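Local coordinates for protein HIRA (Homo sapiens, PDB 5YJE), which cooperates with ASF1A in replication-independent chromatin assembly as a histone chaperone subunit and is required for periodic repression of histone genes, at residues B[138-142]-B[143-147]; B[262-265]-B[266-270]. All coordinates share one frame; numbering follows the deposited sequence.

Contact 1 of 2, residues B[138-142]-B[143-147]; sequences LHCTG and SYVMA
Four backbone hydrogen bonds zip Leu138–Thr141 to Tyr144–Ala147 as a tight antiparallel hairpin. His139 and Met146 form one hydrogen-bonded pair: His139 N reaches Met146 O at 3.1 Å, and Met146 N returns to His139 O at 2.9 Å. Thr141 and Tyr144 form the other, and their bonds also close the turn. There the Tyr144 N-H sits 37° out of the carbonyl plane of Thr141, so it misses the lone-pair direction. The turn is type II', with Gly142 at a positive phi of 54° in its first corner and Ser143 in the second. Between these pairs, Cys140 CA lies 3.2 Å from Tyr144 O, a CA-H...O contact.

On the face shared by His139, Thr141, Tyr144 and Met146, the aromatic contact is a CH-pi one. Met146 runs alongside the imidazole of His139, its CG anti to the backbone N (chi1 178°), and a bend about the CG–SD bond lays CE over one ring face. CE stands 3.8 Å from the ring centroid, displaced toward the rim, and closest to ND1 and CG.

The side-chain contacts on the reverse face are apolar: Leu138 CD2 rests on Ala147 CB at 3.9 Å, while Cys140 SG meets Val145 CG2 more loosely. Strand 105-110 packs against this face and strand 184-187 against the other, consistent with a blade of a beta-propeller. The chemistry thus differs by face: that of Leu138, Cys140, Val145 and Ala147 meets its neighbouring sheet through apolar packing, whereas the other is mixed and adds a Thr141 OG1 hydrogen bond to Leu187 O.

Contact 2 of 2, residues B[262-265]-B[266-270]; sequences FSVP and HVVQQ. With SO4 (sulfate ion), chain E.
Val264 and Val268 meet at the apolar centre, their side chains crossing at about a right angle. The CG2 methyl of Val264 nestles against Val268 CB at 3.8 Å and is nearly as close to CG1 of the same residue. Val268 holds CG1 anti to its main-chain nitrogen (chi1 179°), which directs that methyl at Val264 and turns CG2 toward Pro265. The proline ring adds a looser flank, its CG 4.2 Å from Val268 CG2.

Further out, the backbone turns into the helix. Val268 N donates to Pro265 O at 2.9 Å, but the bond is bent, with an N-H...O angle of 139°, and the donor stands well above the carbonyl plane. From the next carbonyl, His266 O, the bond goes to Gln270 N, the i to i+4 spacing of an alpha-helix.

At the polar edge, His266 N gives its hydrogen to O2 of a sulfate, 2.6 Å away in a nearly straight bond. The anion lies by the N-terminal end of the helix, where the helix dipole would be expected to favour negative charge; it probably came from the crystallisation liquor. Gln270 CG lies over one face of the His266 ring, 3.7 Å above its plane.

The loop leads into helix 266-286. Toward helix 290-307, Gln270 NE2 hydrogen-bonds Glu307 OE2, which His266 also touches, and Gln270 packs on Tyr303; Val264 and Val268 pack on Thr69 and Val71 of the second subunit.

Overall arrangement
Contact 1 lies partly buried in the beta-propeller-like part of the chain, whereas contact 2 is a surface contact in the helical part; their centres are about 45 Å apart and they share no helix or strand. Both are local: 138-147 folds back as a hairpin joining two strands of one sheet, and 262-270 leads from a loop into a helix. Four main-chain bonds, in two hydrogen-bonded pairs, hold contact 1, while contact 2 has a single bent bond between its segments and a sulfate near the helix start. Contact 1 faces neighbouring sheets of its own chain; the valines of contact 2 reach another subunit of the trimer.

Contact 1 of 2, residues B[138-142]-B[143-147]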
ATOM      1  N   LEU B 138      -0.240   8.968  22.238  1.00 39.89           N
ATOM      2  CA  LEU B 138      -1.035   7.834  21.814  1.00 40.00           C
ATOM      3  C   LEU B 138      -2.504   8.200  21.882  1.00 39.54           C
ATOM      4  O   LEU B 138      -2.938   8.907  22.792  1.00 41.30           O
ATOM      5  CB  LEU B 138      -0.792   6.590  22.714  1.00 38.53           C
ATOM      6  CG  LEU B 138       0.506   5.804  22.571  1.00 43.18           C
ATOM      7  CD1 LEU B 138       0.589   4.633  23.590  1.00 39.02           C
ATOM      8  CD2 LEU B 138       0.656   5.290  21.124  1.00 39.37           C
ATOM      9  N   HIS B 139      -3.272   7.671  20.934  1.00 39.18           N
ATOM     10  CA  HIS B 139      -4.724   7.735  20.972  1.00 41.47           C
ATOM     11  C   HIS B 139      -5.282   6.376  20.575  1.00 39.18           C
ATOM     12  O   HIS B 139      -4.667   5.656  19.780  1.00 41.30           O
ATOM     13  CB  HIS B 139      -5.295   8.799  20.014  1.00 43.52           C
ATOM     14  CG  HIS B 139      -4.731  10.171  20.210  1.00 52.42           C
ATOM     15  ND1 HIS B 139      -3.410  10.480  19.959  1.00 52.86           N
ATOM     16  CD2 HIS B 139      -5.320  11.327  20.609  1.00 53.82           C
ATOM     17  CE1 HIS B 139      -3.204  11.763  20.215  1.00 52.09           C
ATOM     18  NE2 HIS B 139      -4.348  12.299  20.608  1.00 53.92           N
ATOM     19  N   CYS B 140      -6.463   6.041  21.111  1.00 36.64           N
ATOM     20  CA  CYS B 140      -7.242   4.905  20.628  1.00 45.18           C
ATOM     21  C   CYS B 140      -8.697   5.295  20.446  1.00 43.39           C
ATOM     22  O   CYS B 140      -9.257   6.076  21.216  1.00 47.02           O
ATOM     23  CB  CYS B 140      -7.220   3.684  21.555  1.00 44.34           C
ATOM     24  SG  CYS B 140      -5.623   3.409  22.155  1.00 61.40           S
ATOM     25  N   THR B 141      -9.293   4.717  19.410  1.00 43.03           N
ATOM     26  CA  THR B 141     -10.718   4.769  19.159  1.00 43.80           C
ATOM     27  C   THR B 141     -11.080   3.375  18.700  1.00 45.34           C
ATOM     28  O   THR B 141     -10.583   2.926  17.662  1.00 46.01           O
ATOM     29  CB  THR B 141     -11.062   5.804  18.080  1.00 44.72           C
ATOM     30  OG1 THR B 141     -10.592   7.097  18.468  1.00 43.09           O
ATOM     31  CG2 THR B 141     -12.565   5.862  17.833  1.00 46.57           C
ATOM     32  N   GLY B 142     -11.909   2.682  19.467  1.00 46.52           N
ATOM     33  CA  GLY B 142     -12.165   1.294  19.120  1.00 46.38           C
ATOM     34  C   GLY B 142     -10.864   0.526  19.002  1.00 45.03           C
ATOM     35  O   GLY B 142      -9.993   0.582  19.877  1.00 47.41           O
ATOM     36  N   SER B 143     -10.701  -0.176  17.895  1.00 44.75           N
ATOM     37  CA  SER B 143      -9.513  -0.988  17.665  1.00 44.68           C
ATOM     38  C   SER B 143      -8.429  -0.252  16.892  1.00 45.04           C
ATOM     39  O   SER B 143      -7.480  -0.890  16.416  1.00 44.38           O
ATOM     40  CB  SER B 143      -9.902  -2.269  16.928  1.00 50.85           C
ATOM     41  OG  SER B 143     -10.929  -2.942  17.642  1.00 60.86           O
ATOM     42  N   TYR B 144      -8.559   1.064  16.733  1.00 49.08           N
ATOM     43  CA  TYR B 144      -7.563   1.868  16.045  1.00 41.72           C
ATOM     44  C   TYR B 144      -6.601   2.473  17.059  1.00 43.92           C
ATOM     45  O   TYR B 144      -7.025   3.082  18.051  1.00 41.52           O
ATOM     46  CB  TYR B 144      -8.231   2.958  15.202  1.00 47.16           C
ATOM     47  CG  TYR B 144      -9.043   2.418  14.030  1.00 45.03           C
ATOM     48  CD1 TYR B 144      -8.420   1.972  12.867  1.00 43.62           C
ATOM     49  CD2 TYR B 144     -10.435   2.356  14.091  1.00 45.39           C
ATOM     50  CE1 TYR B 144      -9.178   1.478  11.778  1.00 48.64           C
ATOM     51  CE2 TYR B 144     -11.193   1.850  13.021  1.00 45.12           C
ATOM     52  CZ  TYR B 144     -10.560   1.421  11.870  1.00 46.67           C
ATOM     53  OH  TYR B 144     -11.320   0.944  10.820  1.00 48.75           O
ATOM     54  N   VAL B 145      -5.309   2.282  16.815  1.00 42.64           N
ATOM     55  CA  VAL B 145      -4.247   2.824  17.645  1.00 37.53           C
ATOM     56  C   VAL B 145      -3.452   3.788  16.792  1.00 36.11           C
ATOM     57  O   VAL B 145      -3.033   3.443  15.682  1.00 37.53           O
ATOM     58  CB  VAL B 145      -3.334   1.718  18.218  1.00 40.88           C
ATOM     59  CG1 VAL B 145      -2.174   2.340  19.008  1.00 36.60           C
ATOM     60  CG2 VAL B 145      -4.144   0.780  19.112  1.00 37.08           C
ATOM     61  N   MET B 146      -3.255   4.993  17.307  1.00 41.03           N
ATOM     62  CA  MET B 146      -2.535   6.048  16.615  1.00 40.21           C
ATOM     63  C   MET B 146      -1.331   6.452  17.457  1.00 37.95           C
ATOM     64  O   MET B 146      -1.468   6.737  18.644  1.00 38.44           O
ATOM     65  CB  MET B 146      -3.449   7.249  16.354  1.00 38.11           C
ATOM     66  CG  MET B 146      -2.746   8.407  15.667  1.00 43.78           C
ATOM     67  SD  MET B 146      -3.831   9.767  15.134  1.00 46.54           S
ATOM     68  CE  MET B 146      -4.392  10.517  16.631  1.00 39.00           C
ATOM     69  N   ALA B 147      -0.158   6.469  16.843  1.00 40.36           N
ATOM     70  CA  ALA B 147       1.059   6.927  17.490  1.00 40.31           C
ATOM     71  C   ALA B 147       1.607   8.142  16.745  1.00 42.81           C
ATOM     72  O   ALA B 147       1.796   8.094  15.520  1.00 39.41           O
ATOM     73  CB  ALA B 147       2.097   5.803  17.539  1.00 34.82           C
TER

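Contact 2 of 2, residues B[262-265]-B[266-270]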
ATOM      1  N   PHE B 262     -25.454  41.813  -1.617  1.00 45.91           N
ATOM      2  CA  PHE B 262     -25.666  43.105  -2.263  1.00 44.66           C
ATOM      3  C   PHE B 262     -24.536  43.484  -3.206  1.00 44.36           C
ATOM      4  O   PHE B 262     -24.755  44.238  -4.160  1.00 49.44           O
ATOM      5  CB  PHE B 262     -25.814  44.207  -1.199  1.00 47.28           C
ATOM      6  CG  PHE B 262     -27.230  44.420  -0.739  1.00 44.74           C
ATOM      7  CD1 PHE B 262     -28.115  43.356  -0.642  1.00 46.46           C
ATOM      8  CD2 PHE B 262     -27.684  45.685  -0.446  1.00 45.79           C
ATOM      9  CE1 PHE B 262     -29.425  43.548  -0.242  1.00 45.53           C
ATOM     10  CE2 PHE B 262     -28.996  45.880  -0.050  1.00 52.68           C
ATOM     11  CZ  PHE B 262     -29.868  44.807   0.046  1.00 43.33           C
ATOM     12  N   SER B 263     -23.337  42.976  -2.957  1.00 45.50           N
ATOM     13  CA  SER B 263     -22.121  43.399  -3.636  1.00 50.07           C
ATOM     14  C   SER B 263     -21.827  42.624  -4.917  1.00 52.42           C
ATOM     15  O   SER B 263     -20.963  43.058  -5.693  1.00 53.19           O
ATOM     16  CB  SER B 263     -20.937  43.236  -2.685  1.00 50.83           C
ATOM     17  OG  SER B 263     -20.998  41.929  -2.098  1.00 57.38           O
ATOM     18  N   VAL B 264     -22.492  41.491  -5.147  1.00 47.48           N
ATOM     19  CA  VAL B 264     -22.222  40.655  -6.322  1.00 48.15           C
ATOM     20  C   VAL B 264     -23.527  40.174  -6.915  1.00 47.48           C
ATOM     21  O   VAL B 264     -24.540  40.006  -6.212  1.00 44.65           O
ATOM     22  CB  VAL B 264     -21.323  39.428  -5.986  1.00 47.17           C
ATOM     23  CG1 VAL B 264     -19.971  39.868  -5.466  1.00 51.60           C
ATOM     24  CG2 VAL B 264     -22.008  38.470  -4.991  1.00 40.60           C
ATOM     25  N   PRO B 265     -23.538  39.917  -8.223  1.00 45.96           N
ATOM     26  CA  PRO B 265     -24.731  39.359  -8.862  1.00 43.04           C
ATOM     27  C   PRO B 265     -25.035  37.953  -8.378  1.00 39.89           C
ATOM     28  O   PRO B 265     -24.164  37.209  -7.925  1.00 44.48           O
ATOM     29  CB  PRO B 265     -24.398  39.368 -10.365  1.00 45.51           C
ATOM     30  CG  PRO B 265     -22.932  39.679 -10.464  1.00 46.28           C
ATOM     31  CD  PRO B 265     -22.539  40.384  -9.203  1.00 48.04           C
ATOM     32  N   HIS B 266     -26.314  37.596  -8.505  1.00 39.44           N
ATOM     33  CA  HIS B 266     -26.827  36.342  -7.969  1.00 43.47           C
ATOM     34  C   HIS B 266     -26.012  35.123  -8.393  1.00 46.92           C
ATOM     35  O   HIS B 266     -25.886  34.154  -7.619  1.00 42.96           O
ATOM     36  CB  HIS B 266     -28.269  36.168  -8.408  1.00 39.86           C
ATOM     37  CG  HIS B 266     -28.922  34.952  -7.844  1.00 44.43           C
ATOM     38  ND1 HIS B 266     -28.891  34.657  -6.498  1.00 49.74           N
ATOM     39  CD2 HIS B 266     -29.657  33.979  -8.429  1.00 46.60           C
ATOM     40  CE1 HIS B 266     -29.561  33.539  -6.283  1.00 55.18           C
ATOM     41  NE2 HIS B 266     -30.042  33.110  -7.437  1.00 53.76           N
ATOM     42  N   VAL B 267     -25.470  35.137  -9.617  1.00 40.36           N
ATOM     43  CA  VAL B 267     -24.748  33.971 -10.109  1.00 45.53           C
ATOM     44  C   VAL B 267     -23.542  33.666  -9.216  1.00 47.18           C
ATOM     45  O   VAL B 267     -23.208  32.501  -8.992  1.00 42.64           O
ATOM     46  CB  VAL B 267     -24.333  34.174 -11.582  1.00 47.85           C
ATOM     47  CG1 VAL B 267     -23.329  35.312 -11.698  1.00 37.75           C
ATOM     48  CG2 VAL B 267     -23.781  32.841 -12.183  1.00 45.53           C
ATOM     49  N   VAL B 268     -22.884  34.704  -8.689  1.00 39.91           N
ATOM     50  CA  VAL B 268     -21.729  34.513  -7.833  1.00 38.78           C
ATOM     51  C   VAL B 268     -22.142  33.822  -6.536  1.00 45.04           C
ATOM     52  O   VAL B 268     -21.424  32.957  -6.024  1.00 44.15           O
ATOM     53  CB  VAL B 268     -21.040  35.866  -7.573  1.00 42.09           C
ATOM     54  CG1 VAL B 268     -19.857  35.708  -6.660  1.00 41.81           C
ATOM     55  CG2 VAL B 268     -20.607  36.524  -8.895  1.00 43.20           C
ATOM     56  N   GLN B 269     -23.312  34.169  -5.998  1.00 43.50           N
ATOM     57  CA  GLN B 269     -23.770  33.500  -4.785  1.00 46.33           C
ATOM     58  C   GLN B 269     -24.174  32.066  -5.081  1.00 44.90           C
ATOM     59  O   GLN B 269     -23.988  31.180  -4.236  1.00 43.75           O
ATOM     60  CB  GLN B 269     -24.928  34.266  -4.128  1.00 48.10           C
ATOM     61  CG  GLN B 269     -25.364  33.746  -2.739  1.00 45.32           C
ATOM     62  CD  GLN B 269     -26.065  34.806  -1.892  1.00 53.82           C
ATOM     63  OE1 GLN B 269     -26.673  35.742  -2.412  1.00 59.58           O
ATOM     64  NE2 GLN B 269     -25.993  34.654  -0.583  1.00 55.38           N
ATOM     65  N   GLN B 270     -24.725  31.806  -6.268  1.00 43.62           N
ATOM     66  CA  GLN B 270     -24.948  30.415  -6.640  1.00 48.37           C
ATOM     67  C   GLN B 270     -23.633  29.647  -6.728  1.00 43.53           C
ATOM     68  O   GLN B 270     -23.558  28.487  -6.317  1.00 41.58           O
ATOM     69  CB  GLN B 270     -25.695  30.314  -7.957  1.00 46.55           C
ATOM     70  CG  GLN B 270     -27.138  30.824  -7.912  1.00 57.36           C
ATOM     71  CD  GLN B 270     -27.790  30.697  -9.281  1.00 53.76           C
ATOM     72  OE1 GLN B 270     -27.273  31.220 -10.264  1.00 58.07           O
ATOM     73  NE2 GLN B 270     -28.896  29.965  -9.356  1.00 57.45           N
TER
HETATM   74  S   SO4 E1101     -28.776  39.481 -10.522  1.00 41.24           S
HETATM   75  O1  SO4 E1101     -29.206  40.869 -10.687  1.00 41.53           O
HETATM   76  O2  SO4 E1101     -28.128  39.386  -9.214  1.00 41.61           O
HETATM   77  O3  SO4 E1101     -27.829  39.163 -11.553  1.00 40.53           O
HETATM   78  O4  SO4 E1101     -29.902  38.558 -10.541  1.00 39.79           O